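Long-range contacts in putative lipoprotein (Bacteroides ovatus, PDB 3OQQ), which is of unknown function but, as a putative lipoprotein of a gut bacterium, is probably extracellular, and is seen to bind calcium ions in the crystal: residues D181-V185 with V390-H394; W244-T248 with R293-P297; M284-Q289 with H394-R398; E403-F408 with W422-V427. One frame throughout, in Å; residues are numbered along the deposited sequence.

Contact 1: D181-V185 with V390-H394; sequences DVRAV and VGTRH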
loop_
_atom_site.group_PDB
_atom_site.type_symbol
_atom_site.label_atom_id
_atom_site.label_comp_id
_atom_site.label_asym_id
_atom_site.label_seq_id
_atom_site.Cartn_x
_atom_site.Cartn_y
_atom_site.Cartn_z
ATOM N N ASP A 181 -2.732 -7.290 -3.111
ATOM C CA ASP A 181 -3.109 -8.034 -4.321
ATOM C C ASP A 181 -1.908 -8.356 -5.159
ATOM O O ASP A 181 -1.242 -7.429 -5.609
ATOM C CB ASP A 181 -4.123 -7.220 -5.164
ATOM C CG ASP A 181 -5.397 -6.896 -4.423
ATOM O OD1 ASP A 181 -5.739 -7.645 -3.457
ATOM O OD2 ASP A 181 -6.031 -5.881 -4.760
ATOM N N VAL A 182 -1.650 -9.658 -5.406
ATOM C CA VAL A 182 -0.509 -10.108 -6.215
ATOM C C VAL A 182 -0.777 -9.843 -7.694
ATOM O O VAL A 182 -1.628 -10.489 -8.307
ATOM C CB VAL A 182 -0.129 -11.594 -5.995
ATOM C CG1 VAL A 182 1.167 -11.931 -6.744
ATOM C CG2 VAL A 182 0.006 -11.919 -4.519
ATOM N N ARG A 183 0.016 -8.963 -8.286
ATOM C CA ARG A 183 -0.131 -8.664 -9.690
ATOM C C ARG A 183 0.818 -9.541 -10.518
ATOM O O ARG A 183 0.417 -10.037 -11.560
ATOM C CB ARG A 183 0.062 -7.145 -9.908
ATOM C CG ARG A 183 0.829 -6.744 -11.115
ATOM C CD ARG A 183 0.128 -5.712 -11.947
ATOM N NE ARG A 183 -0.210 -4.430 -11.311
ATOM C CZ ARG A 183 0.487 -3.303 -11.457
ATOM N NH1 ARG A 183 1.637 -3.304 -12.142
ATOM N NH2 ARG A 183 0.037 -2.164 -10.932
ATOM N N ALA A 184 2.058 -9.746 -10.068
ATOM C CA ALA A 184 3.024 -10.556 -10.816
ATOM C C ALA A 184 4.147 -11.045 -9.918
ATOM O O ALA A 184 4.461 -10.388 -8.919
ATOM C CB ALA A 184 3.625 -9.732 -11.969
ATOM N N VAL A 185 4.825 -12.135 -10.355
ATOM C CA VAL A 185 6.008 -12.685 -9.696
ATOM C C VAL A 185 7.030 -12.982 -10.809
ATOM O O VAL A 185 6.994 -14.043 -11.421
ATOM C CB VAL A 185 5.734 -13.897 -8.763
ATOM C CG1 VAL A 185 7.001 -14.320 -8.023
ATOM C CG2 VAL A 185 4.618 -13.595 -7.763
ATOM N N VAL A 390 -0.855 3.420 -7.876
ATOM C CA VAL A 390 -1.459 2.084 -8.049
ATOM C C VAL A 390 -1.598 1.662 -9.529
ATOM O O VAL A 390 -1.356 0.494 -9.840
ATOM C CB VAL A 390 -2.781 1.905 -7.256
ATOM C CG1 VAL A 390 -3.886 2.839 -7.762
ATOM C CG2 VAL A 390 -3.226 0.437 -7.236
ATOM N N GLY A 391 -1.887 2.602 -10.412
ATOM C CA GLY A 391 -2.013 2.287 -11.837
ATOM C C GLY A 391 -0.718 1.995 -12.577
ATOM O O GLY A 391 -0.773 1.619 -13.747
ATOM N N THR A 392 0.461 2.167 -11.931
ATOM C CA THR A 392 1.744 1.986 -12.633
ATOM C C THR A 392 1.933 0.540 -13.055
ATOM O O THR A 392 1.824 -0.387 -12.230
ATOM C CB THR A 392 2.923 2.491 -11.818
ATOM O OG1 THR A 392 2.614 3.797 -11.341
ATOM C CG2 THR A 392 4.237 2.514 -12.628
ATOM N N ARG A 393 2.205 0.363 -14.363
ATOM C CA ARG A 393 2.412 -0.954 -14.993
ATOM C C ARG A 393 3.814 -1.483 -14.746
ATOM O O ARG A 393 4.770 -0.702 -14.758
ATOM C CB ARG A 393 2.182 -0.845 -16.512
ATOM C CG ARG A 393 0.722 -0.563 -16.844
ATOM C CD ARG A 393 0.672 0.388 -17.984
ATOM N NE ARG A 393 -0.687 0.799 -18.333
ATOM C CZ ARG A 393 -1.328 1.823 -17.787
ATOM N NH1 ARG A 393 -0.777 2.506 -16.797
ATOM N NH2 ARG A 393 -2.528 2.168 -18.225
ATOM N N HIS A 394 3.957 -2.799 -14.589
ATOM C CA HIS A 394 5.284 -3.387 -14.405
ATOM C C HIS A 394 5.881 -3.770 -15.772
ATOM O O HIS A 394 5.167 -3.897 -16.777
ATOM C CB HIS A 394 5.248 -4.592 -13.437
ATOM C CG HIS A 394 4.400 -5.726 -13.925
ATOM N ND1 HIS A 394 3.026 -5.677 -13.838
ATOM C CD2 HIS A 394 4.763 -6.882 -14.539
ATOM C CE1 HIS A 394 2.584 -6.813 -14.370
ATOM N NE2 HIS A 394 3.594 -7.583 -14.776
#

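Contact 2: W244-T248 with R293-P297; sequences WSNDT and REGLP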
loop_
_atom_site.group_PDB
_atom_site.type_symbol
_atom_site.label_atom_id
_atom_site.label_comp_id
_atom_site.label_asym_id
_atom_site.label_seq_id
_atom_site.Cartn_x
_atom_site.Cartn_y
_atom_site.Cartn_z
ATOM N N TRP A 244 -7.402 -21.565 -9.791
ATOM C CA TRP A 244 -8.261 -20.611 -10.478
ATOM C C TRP A 244 -9.289 -21.439 -11.234
ATOM O O TRP A 244 -9.004 -22.603 -11.547
ATOM C CB TRP A 244 -7.439 -19.754 -11.465
ATOM C CG TRP A 244 -6.742 -18.568 -10.852
ATOM C CD1 TRP A 244 -7.312 -17.392 -10.458
ATOM C CD2 TRP A 244 -5.332 -18.437 -10.607
ATOM N NE1 TRP A 244 -6.349 -16.537 -9.970
ATOM C CE2 TRP A 244 -5.118 -17.142 -10.080
ATOM C CE3 TRP A 244 -4.219 -19.272 -10.833
ATOM C CZ2 TRP A 244 -3.845 -16.685 -9.709
ATOM C CZ3 TRP A 244 -2.950 -18.807 -10.484
ATOM C CH2 TRP A 244 -2.772 -17.529 -9.939
ATOM N N SER A 245 -10.469 -20.883 -11.522
ATOM C CA SER A 245 -11.432 -21.556 -12.388
ATOM C C SER A 245 -10.758 -21.698 -13.753
ATOM O O SER A 245 -10.038 -20.784 -14.143
ATOM C CB SER A 245 -12.711 -20.730 -12.525
ATOM O OG SER A 245 -13.416 -20.663 -11.301
ATOM N N ASN A 246 -10.910 -22.848 -14.426
ATOM C CA ASN A 246 -10.300 -23.132 -15.732
ATOM C C ASN A 246 -8.788 -22.763 -15.707
ATOM O O ASN A 246 -8.289 -22.030 -16.566
ATOM C CB ASN A 246 -11.080 -22.427 -16.875
ATOM C CG ASN A 246 -12.590 -22.558 -16.725
ATOM O OD1 ASN A 246 -13.156 -23.664 -16.673
ATOM N ND2 ASN A 246 -13.263 -21.434 -16.536
ATOM N N ASP A 247 -8.088 -23.281 -14.673
ATOM C CA ASP A 247 -6.667 -23.077 -14.407
ATOM C C ASP A 247 -5.812 -23.777 -15.446
ATOM O O ASP A 247 -6.195 -24.821 -15.977
ATOM C CB ASP A 247 -6.284 -23.564 -12.988
ATOM C CG ASP A 247 -5.225 -22.703 -12.311
ATOM O OD1 ASP A 247 -4.578 -21.878 -13.014
ATOM O OD2 ASP A 247 -5.029 -22.859 -11.083
ATOM N N THR A 248 -4.624 -23.205 -15.703
ATOM C CA THR A 248 -3.676 -23.677 -16.707
ATOM C C THR A 248 -2.881 -24.920 -16.229
ATOM O O THR A 248 -2.131 -25.504 -17.020
ATOM C CB THR A 248 -2.766 -22.521 -17.108
ATOM O OG1 THR A 248 -2.218 -21.944 -15.920
ATOM C CG2 THR A 248 -3.510 -21.454 -17.893
ATOM N N ARG A 293 -1.688 -14.127 -18.412
ATOM C CA ARG A 293 -3.056 -14.640 -18.388
ATOM C C ARG A 293 -3.995 -13.453 -18.240
ATOM O O ARG A 293 -4.012 -12.781 -17.207
ATOM C CB ARG A 293 -3.219 -15.667 -17.263
ATOM C CG ARG A 293 -2.217 -16.817 -17.399
ATOM C CD ARG A 293 -2.154 -17.679 -16.149
ATOM N NE ARG A 293 -3.422 -18.380 -15.973
ATOM C CZ ARG A 293 -3.720 -19.155 -14.943
ATOM N NH1 ARG A 293 -2.830 -19.368 -13.982
ATOM N NH2 ARG A 293 -4.909 -19.728 -14.867
ATOM N N GLU A 294 -4.749 -13.194 -19.319
ATOM C CA GLU A 294 -5.649 -12.063 -19.464
ATOM C C GLU A 294 -6.814 -12.129 -18.496
ATOM O O GLU A 294 -7.495 -13.142 -18.436
ATOM C CB GLU A 294 -6.166 -11.987 -20.929
ATOM C CG GLU A 294 -5.070 -11.735 -21.942
ATOM C CD GLU A 294 -4.181 -10.528 -21.691
ATOM O OE1 GLU A 294 -4.715 -9.470 -21.286
ATOM O OE2 GLU A 294 -2.956 -10.632 -21.937
ATOM N N GLY A 295 -7.034 -11.038 -17.762
ATOM C CA GLY A 295 -8.130 -10.896 -16.801
ATOM C C GLY A 295 -8.111 -11.881 -15.644
ATOM O O GLY A 295 -9.159 -12.148 -15.053
ATOM N N LEU A 296 -6.934 -12.437 -15.320
ATOM C CA LEU A 296 -6.781 -13.421 -14.269
ATOM C C LEU A 296 -7.085 -12.795 -12.896
ATOM O O LEU A 296 -6.442 -11.802 -12.542
ATOM C CB LEU A 296 -5.368 -14.063 -14.282
ATOM C CG LEU A 296 -5.210 -15.324 -13.387
ATOM C CD1 LEU A 296 -6.016 -16.513 -13.942
ATOM C CD2 LEU A 296 -3.762 -15.679 -13.155
ATOM N N PRO A 297 -8.088 -13.328 -12.135
ATOM C CA PRO A 297 -8.350 -12.787 -10.786
ATOM C C PRO A 297 -7.053 -12.755 -9.953
ATOM O O PRO A 297 -6.202 -13.647 -10.080
ATOM C CB PRO A 297 -9.380 -13.773 -10.197
ATOM C CG PRO A 297 -10.087 -14.376 -11.437
ATOM C CD PRO A 297 -8.953 -14.498 -12.435
HETATM O O HOH W 1 -7.328 -19.426 -16.025
#

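Contact 3: M284-Q289 with H394-R398; sequences MFQVTQ and HAYER. With CA (calcium ion), chain B; ACT (acetate ion), chain F.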
loop_
_atom_site.group_PDB
_atom_site.type_symbol
_atom_site.label_atom_id
_atom_site.label_comp_id
_atom_site.label_asym_id
_atom_site.label_seq_id
_atom_site.Cartn_x
_atom_site.Cartn_y
_atom_site.Cartn_z
HETATM N N MSE A 284 7.427 -17.878 -15.527
HETATM C CA MSE A 284 7.131 -17.203 -14.261
HETATM C C MSE A 284 5.672 -16.680 -14.291
HETATM O O MSE A 284 4.851 -17.267 -15.005
HETATM C CB MSE A 284 8.190 -16.130 -13.929
HETATM C CG MSE A 284 9.573 -16.766 -13.595
HETATM SE SE MSE A 284 11.023 -15.492 -13.704
HETATM C CE MSE A 284 11.440 -15.752 -15.487
ATOM N N PHE A 285 5.329 -15.617 -13.527
ATOM C CA PHE A 285 3.936 -15.219 -13.364
ATOM C C PHE A 285 3.604 -13.777 -13.772
ATOM O O PHE A 285 3.965 -12.833 -13.063
ATOM C CB PHE A 285 3.515 -15.451 -11.880
ATOM C CG PHE A 285 2.038 -15.221 -11.599
ATOM C CD1 PHE A 285 1.066 -16.030 -12.185
ATOM C CD2 PHE A 285 1.627 -14.218 -10.732
ATOM C CE1 PHE A 285 -0.278 -15.814 -11.939
ATOM C CE2 PHE A 285 0.273 -14.018 -10.465
ATOM C CZ PHE A 285 -0.673 -14.813 -11.074
ATOM N N GLN A 286 2.767 -13.640 -14.847
ATOM C CA GLN A 286 2.270 -12.366 -15.396
ATOM C C GLN A 286 3.423 -11.433 -15.815
ATOM O O GLN A 286 3.298 -10.227 -15.641
ATOM C CB GLN A 286 1.331 -11.659 -14.384
ATOM C CG GLN A 286 0.123 -12.517 -13.879
ATOM C CD GLN A 286 -0.800 -12.981 -15.007
ATOM O OE1 GLN A 286 -0.417 -13.735 -15.893
ATOM N NE2 GLN A 286 -2.051 -12.581 -14.984
ATOM N N VAL A 287 4.546 -11.981 -16.350
ATOM C CA VAL A 287 5.721 -11.161 -16.753
ATOM C C VAL A 287 6.260 -11.494 -18.185
ATOM O O VAL A 287 7.087 -10.750 -18.741
ATOM C CB VAL A 287 6.888 -11.241 -15.704
ATOM C CG1 VAL A 287 6.458 -10.701 -14.348
ATOM C CG2 VAL A 287 7.491 -12.654 -15.572
ATOM N N THR A 288 5.870 -12.630 -18.748
ATOM C CA THR A 288 6.455 -13.027 -20.031
ATOM C C THR A 288 5.442 -12.823 -21.152
ATOM O O THR A 288 4.332 -13.367 -21.096
ATOM C CB THR A 288 6.999 -14.491 -19.971
ATOM O OG1 THR A 288 7.967 -14.632 -18.910
ATOM C CG2 THR A 288 7.626 -14.938 -21.281
ATOM N N GLN A 289 5.847 -12.048 -22.189
ATOM C CA GLN A 289 4.986 -11.778 -23.325
ATOM C C GLN A 289 4.570 -13.095 -23.998
ATOM O O GLN A 289 5.428 -13.944 -24.289
ATOM C CB GLN A 289 5.646 -10.827 -24.322
ATOM C CG GLN A 289 4.657 -10.387 -25.405
ATOM C CD GLN A 289 5.198 -9.304 -26.273
ATOM O OE1 GLN A 289 6.233 -8.694 -25.992
ATOM N NE2 GLN A 289 4.488 -9.035 -27.340
ATOM N N HIS A 394 3.957 -2.799 -14.589
ATOM C CA HIS A 394 5.284 -3.387 -14.405
ATOM C C HIS A 394 5.881 -3.770 -15.772
ATOM O O HIS A 394 5.167 -3.897 -16.777
ATOM C CB HIS A 394 5.248 -4.592 -13.437
ATOM C CG HIS A 394 4.400 -5.726 -13.925
ATOM N ND1 HIS A 394 3.026 -5.677 -13.838
ATOM C CD2 HIS A 394 4.763 -6.882 -14.539
ATOM C CE1 HIS A 394 2.584 -6.813 -14.370
ATOM N NE2 HIS A 394 3.594 -7.583 -14.776
ATOM N N ALA A 395 7.198 -3.966 -15.793
ATOM C CA ALA A 395 7.955 -4.333 -16.985
ATOM C C ALA A 395 7.844 -5.799 -17.327
ATOM O O ALA A 395 7.712 -6.650 -16.434
ATOM C CB ALA A 395 9.427 -4.008 -16.769
ATOM N N TYR A 396 8.018 -6.106 -18.629
ATOM C CA TYR A 396 8.133 -7.485 -19.126
ATOM C C TYR A 396 9.433 -8.058 -18.569
ATOM O O TYR A 396 10.344 -7.287 -18.255
ATOM C CB TYR A 396 8.156 -7.523 -20.670
ATOM C CG TYR A 396 6.792 -7.442 -21.309
ATOM C CD1 TYR A 396 5.911 -8.517 -21.252
ATOM C CD2 TYR A 396 6.410 -6.323 -22.040
ATOM C CE1 TYR A 396 4.647 -8.444 -21.829
ATOM C CE2 TYR A 396 5.159 -6.249 -22.642
ATOM C CZ TYR A 396 4.273 -7.310 -22.521
ATOM O OH TYR A 396 3.035 -7.253 -23.105
ATOM N N GLU A 397 9.510 -9.384 -18.405
ATOM C CA GLU A 397 10.690 -10.047 -17.851
ATOM C C GLU A 397 11.966 -9.661 -18.594
ATOM O O GLU A 397 11.991 -9.658 -19.834
ATOM C CB GLU A 397 10.514 -11.571 -17.851
ATOM C CG GLU A 397 11.484 -12.304 -16.920
ATOM C CD GLU A 397 11.616 -11.838 -15.481
ATOM O OE1 GLU A 397 10.692 -11.166 -14.966
ATOM O OE2 GLU A 397 12.645 -12.171 -14.851
ATOM N N ARG A 398 13.026 -9.321 -17.810
ATOM C CA ARG A 398 14.375 -8.932 -18.252
ATOM C C ARG A 398 14.400 -7.609 -19.040
ATOM O O ARG A 398 15.440 -7.253 -19.591
ATOM C CB ARG A 398 15.056 -10.055 -19.057
ATOM C CG ARG A 398 15.578 -11.206 -18.164
ATOM C CD ARG A 398 16.134 -12.361 -18.995
ATOM N NE ARG A 398 15.127 -12.896 -19.920
ATOM C CZ ARG A 398 14.243 -13.847 -19.615
ATOM N NH1 ARG A 398 14.253 -14.418 -18.413
ATOM N NH2 ARG A 398 13.353 -14.244 -20.514
HETATM CA CA CA B . 12.084 -10.383 -13.162
HETATM C C ACT F . 2.779 -4.835 -25.557
HETATM O O ACT F . 2.674 -4.836 -24.290
HETATM O OXT ACT F . 2.117 -4.053 -26.309
HETATM C CH3 ACT F . 3.738 -5.809 -26.200
HETATM O O HOH W 2 10.509 -15.338 -19.491
HETATM O O HOH W 3 14.658 -10.767 -12.547
#

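Contact 4: E403-F408 with W422-V427; sequences EAYPDF and WYENFV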
loop_
_atom_site.group_PDB
_atom_site.type_symbol
_atom_site.label_atom_id
_atom_site.label_comp_id
_atom_site.label_asym_id
_atom_site.label_seq_id
_atom_site.Cartn_x
_atom_site.Cartn_y
_atom_site.Cartn_z
ATOM N N GLU A 403 14.148 1.435 -19.260
ATOM C CA GLU A 403 13.670 1.341 -20.658
ATOM C C GLU A 403 12.143 1.330 -20.695
ATOM O O GLU A 403 11.559 1.928 -21.589
ATOM C CB GLU A 403 14.251 0.116 -21.385
ATOM C CG GLU A 403 15.733 0.272 -21.674
ATOM C CD GLU A 403 16.377 -0.790 -22.537
ATOM O OE1 GLU A 403 15.656 -1.460 -23.310
ATOM O OE2 GLU A 403 17.615 -0.945 -22.447
ATOM N N ALA A 404 11.492 0.671 -19.715
ATOM C CA ALA A 404 10.032 0.694 -19.568
ATOM C C ALA A 404 9.572 2.108 -19.193
ATOM O O ALA A 404 8.500 2.539 -19.629
ATOM C CB ALA A 404 9.596 -0.297 -18.491
ATOM N N TYR A 405 10.397 2.827 -18.367
ATOM C CA TYR A 405 10.126 4.188 -17.901
ATOM C C TYR A 405 11.301 5.120 -18.289
ATOM O O TYR A 405 12.229 5.277 -17.487
ATOM C CB TYR A 405 9.833 4.190 -16.363
ATOM C CG TYR A 405 8.500 3.542 -16.074
ATOM C CD1 TYR A 405 7.317 4.275 -16.153
ATOM C CD2 TYR A 405 8.404 2.166 -15.864
ATOM C CE1 TYR A 405 6.074 3.662 -15.993
ATOM C CE2 TYR A 405 7.168 1.538 -15.734
ATOM C CZ TYR A 405 6.004 2.292 -15.800
ATOM O OH TYR A 405 4.782 1.682 -15.713
ATOM N N PRO A 406 11.266 5.773 -19.497
ATOM C CA PRO A 406 12.420 6.603 -19.929
ATOM C C PRO A 406 12.709 7.854 -19.088
ATOM O O PRO A 406 13.788 8.417 -19.224
ATOM C CB PRO A 406 12.059 7.008 -21.371
ATOM C CG PRO A 406 11.045 5.991 -21.814
ATOM C CD PRO A 406 10.262 5.652 -20.578
ATOM N N ASP A 407 11.759 8.323 -18.269
ATOM C CA ASP A 407 12.005 9.492 -17.413
ATOM C C ASP A 407 12.405 9.105 -15.973
ATOM O O ASP A 407 12.636 9.998 -15.147
ATOM C CB ASP A 407 10.779 10.388 -17.398
ATOM C CG ASP A 407 10.539 11.028 -18.749
ATOM O OD1 ASP A 407 11.519 11.205 -19.502
ATOM O OD2 ASP A 407 9.385 11.356 -19.041
ATOM N N PHE A 408 12.478 7.784 -15.670
ATOM C CA PHE A 408 12.821 7.282 -14.329
ATOM C C PHE A 408 14.180 7.808 -13.843
ATOM O O PHE A 408 14.228 8.382 -12.754
ATOM C CB PHE A 408 12.811 5.739 -14.271
ATOM C CG PHE A 408 13.089 5.125 -12.907
ATOM C CD1 PHE A 408 12.196 5.289 -11.852
ATOM C CD2 PHE A 408 14.235 4.369 -12.686
ATOM C CE1 PHE A 408 12.446 4.712 -10.603
ATOM C CE2 PHE A 408 14.468 3.774 -11.445
ATOM C CZ PHE A 408 13.567 3.937 -10.416
ATOM N N TRP A 422 7.095 10.772 -13.746
ATOM C CA TRP A 422 7.828 9.867 -14.623
ATOM C C TRP A 422 7.048 8.581 -14.912
ATOM O O TRP A 422 7.196 8.046 -16.015
ATOM C CB TRP A 422 9.200 9.513 -14.022
ATOM C CG TRP A 422 9.110 8.798 -12.709
ATOM C CD1 TRP A 422 9.119 9.359 -11.468
ATOM C CD2 TRP A 422 8.972 7.381 -12.510
ATOM N NE1 TRP A 422 9.044 8.381 -10.507
ATOM C CE2 TRP A 422 8.962 7.155 -11.117
ATOM C CE3 TRP A 422 8.894 6.271 -13.381
ATOM C CZ2 TRP A 422 8.808 5.868 -10.563
ATOM C CZ3 TRP A 422 8.701 5.004 -12.836
ATOM C CH2 TRP A 422 8.708 4.808 -11.441
ATOM N N TYR A 423 6.257 8.085 -13.909
ATOM C CA TYR A 423 5.466 6.839 -13.946
ATOM C C TYR A 423 4.320 6.910 -14.960
ATOM O O TYR A 423 3.816 5.866 -15.371
ATOM C CB TYR A 423 4.912 6.489 -12.556
ATOM C CG TYR A 423 4.324 7.684 -11.830
ATOM C CD1 TYR A 423 3.067 8.177 -12.163
ATOM C CD2 TYR A 423 5.018 8.305 -10.799
ATOM C CE1 TYR A 423 2.542 9.303 -11.532
ATOM C CE2 TYR A 423 4.482 9.404 -10.131
ATOM C CZ TYR A 423 3.248 9.908 -10.511
ATOM O OH TYR A 423 2.711 10.998 -9.864
ATOM N N GLU A 424 3.926 8.133 -15.372
ATOM C CA GLU A 424 2.903 8.357 -16.385
ATOM C C GLU A 424 3.495 8.115 -17.792
ATOM O O GLU A 424 2.738 7.940 -18.754
ATOM C CB GLU A 424 2.339 9.798 -16.290
ATOM C CG GLU A 424 1.467 10.043 -15.074
ATOM C CD GLU A 424 0.714 11.357 -14.972
ATOM O OE1 GLU A 424 0.922 12.250 -15.823
ATOM O OE2 GLU A 424 -0.074 11.499 -14.012
ATOM N N ASN A 425 4.832 8.138 -17.925
ATOM C CA ASN A 425 5.456 7.968 -19.242
ATOM C C ASN A 425 6.008 6.549 -19.394
ATOM O O ASN A 425 7.205 6.328 -19.263
ATOM C CB ASN A 425 6.547 9.044 -19.501
ATOM C CG ASN A 425 7.216 8.946 -20.869
ATOM O OD1 ASN A 425 6.659 8.427 -21.844
ATOM N ND2 ASN A 425 8.424 9.450 -20.980
ATOM N N PHE A 426 5.119 5.581 -19.641
ATOM C CA PHE A 426 5.541 4.191 -19.809
ATOM C C PHE A 426 5.597 3.853 -21.281
ATOM O O PHE A 426 4.888 4.459 -22.066
ATOM C CB PHE A 426 4.571 3.235 -19.070
ATOM C CG PHE A 426 3.142 3.280 -19.579
ATOM C CD1 PHE A 426 2.234 4.199 -19.070
ATOM C CD2 PHE A 426 2.715 2.411 -20.575
ATOM C CE1 PHE A 426 0.926 4.248 -19.546
ATOM C CE2 PHE A 426 1.411 2.475 -21.067
ATOM C CZ PHE A 426 0.524 3.387 -20.541
ATOM N N VAL A 427 6.407 2.869 -21.661
ATOM C CA VAL A 427 6.476 2.387 -23.043
ATOM C C VAL A 427 5.596 1.140 -23.079
ATOM O O VAL A 427 5.867 0.172 -22.350
ATOM C CB VAL A 427 7.929 2.108 -23.477
ATOM C CG1 VAL A 427 7.984 1.514 -24.877
ATOM C CG2 VAL A 427 8.774 3.377 -23.386
HETATM O O HOH W 4 2.110 3.251 -15.834
HETATM O O HOH W 5 9.223 7.391 -17.599
#

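Contact 1: D181-V185 with V390-H394
A classic beta bulge at the end of strand 173-184 sets up this contact: R183 and A184 both face V151 of the adjacent strand, so two consecutive side chains point toward the loop 390-394. R183 extends across to it. Its NH1 and NH2 both donate to the carbonyl oxygen of T392, at 2.9 Å for NH1 to O and 2.8 Å for NH2 to O, and NH1 also gives a nearly straight hydrogen bond to H394 ND1 at 3.2 Å. A184, small enough to let the imidazole lie close, places its CB over one face of the H394 ring, 4.0 Å from the centroid, a CH-pi contact. R183 NE forms a salt bridge with E153, while H394 NE2 donates to Q286 O. ND1 thus accepts from an arginine and NE2 is a donor, which is consistent with the neutral, NE2-protonated tautomer of H394, and the buried charge of R183 is met by a carboxylate, a carbonyl oxygen and a ring nitrogen.

Contact 2: W244-T248 with R293-P297
W244 opens the first loop with its indole turned toward 293-297. Its NE1 donates to P297 O at 2.9 Å, which satisfies the one polar atom of an otherwise apolar ring, and L296 CD2 sits over the face of the six-membered ring, 3.7 Å from its centroid, in a CH-pi contact. P297 CD lies 3.9 Å from W244 CD1. At N246 a water accepts from R293 NH2 at 2.7 Å and donates to N246 O at 2.8 Å. D247 meets the same arginine directly, its OD1 forming a salt bridge with R293 NH2 at 2.9 Å and a weak bond with NH1 at 3.2 Å. This OD1 also accepts from T248 N at 3.0 Å, while OD2 pairs with R253, so one carboxylate serves two arginines. T248 places OG1 over one face of the R293 guanidinium, though the hydroxyl itself bonds to D279. In the second segment, R293 to L296 form a type II beta turn with G295, positive in phi, at its third position. Tryptophan packing beside a partly exposed salt bridge here joins two surface loops that lead into strands 253-263 and 298-307 of different antiparallel sheets.

Contact 3: M284-Q289 with H394-R398
A calcium ligand stands at the heart of this loop-to-loop contact: E397 chelates the ion through both carboxylate oxygens, OE1 at 2.4 Å and OE2 at 2.5 Å from CA, while its backbone N donates to V287 O at 2.8 Å. A glutamate is long enough to reach the metal from a backbone held in this way. D146, N148, D149 and the carbonyl of G186 also bind the ion. V287 O receives a CA-H...O contact from Y396 CA at 3.5 Å. A second strong bond runs from H394 NE2 to Q286 O at 2.8 Å, almost straight. CE of selenomethionine M284 lies 3.7 Å from E397 CG. Toward solvent, Y396 CE1 packs on Q289 CB at 3.6 Å, and Y396 OH bonds an acetate, probably from the crystallisation liquor. The contact thus holds the loop before strand 298-307 against the short, weakly bonded strand 394-395, which pairs with strand 431-432, and the residues that follow it, while A184 at the end of strand 173-184 packs against V287 and H394.

Contact 4: E403-F408 with W422-V427
Y405, F408 and W422 form an aromatic cluster between a helix end with its following type I turn, Y405 to F408, and a short 3-10 segment at 422-424. W422 is central. Its edge is directed at the face of Y405 in an offset edge-to-face pair, centroids 5.3 Å apart and planes at 89°, while its own face receives the edge of F408 at 4.8 Å between centroids. Flat, broad tryptophan suits this place because it can use edge and face at once. Further out, P406 CG meets V427 CG2 at 3.8 Å, and Y405 CE1 lies 3.5 Å from F426 CB. The backbones are joined by V427 N, which donates to A404 O at 2.9 Å, using a carbonyl at the helix end; F426 CA adds a CA-H...O contact to that oxygen at 3.4 Å. Y405 OH, carried beyond the cluster, bonds to R393 O and accepts from a water that also donates to Y423 O. Another water accepts from D407 N and donates to W422 O and N425 O, bridging the turn and the 3-10 segment. At the polar edge, amide meets carboxylate: N425 ND2 donates to D407 OD2 at 2.9 Å.

Contacts 1 and 3 share H394; their centres are 11 Å apart, and V185 N meets F285 O at 2.9 Å. Contact 2 joins this group through R293 N, 2.8 Å from Q286 OE1, and its segments alternate along the chain with those of contact 3. Contact 4 closes later in sequence but meets contact 1 where R393 O lies 2.6 Å from Y405 OH, and F426 makes a cation-pi contact with R393; it touches contact 3 where A395 CB lies 4.1 Å from A404 CB. Contacts 2 and 4 do not touch, their nearest atoms being about 13 Å apart. Calcium is bound directly in contact 3, and the H394 side chain in contact 1 lies about 8 Å from a calcium ion.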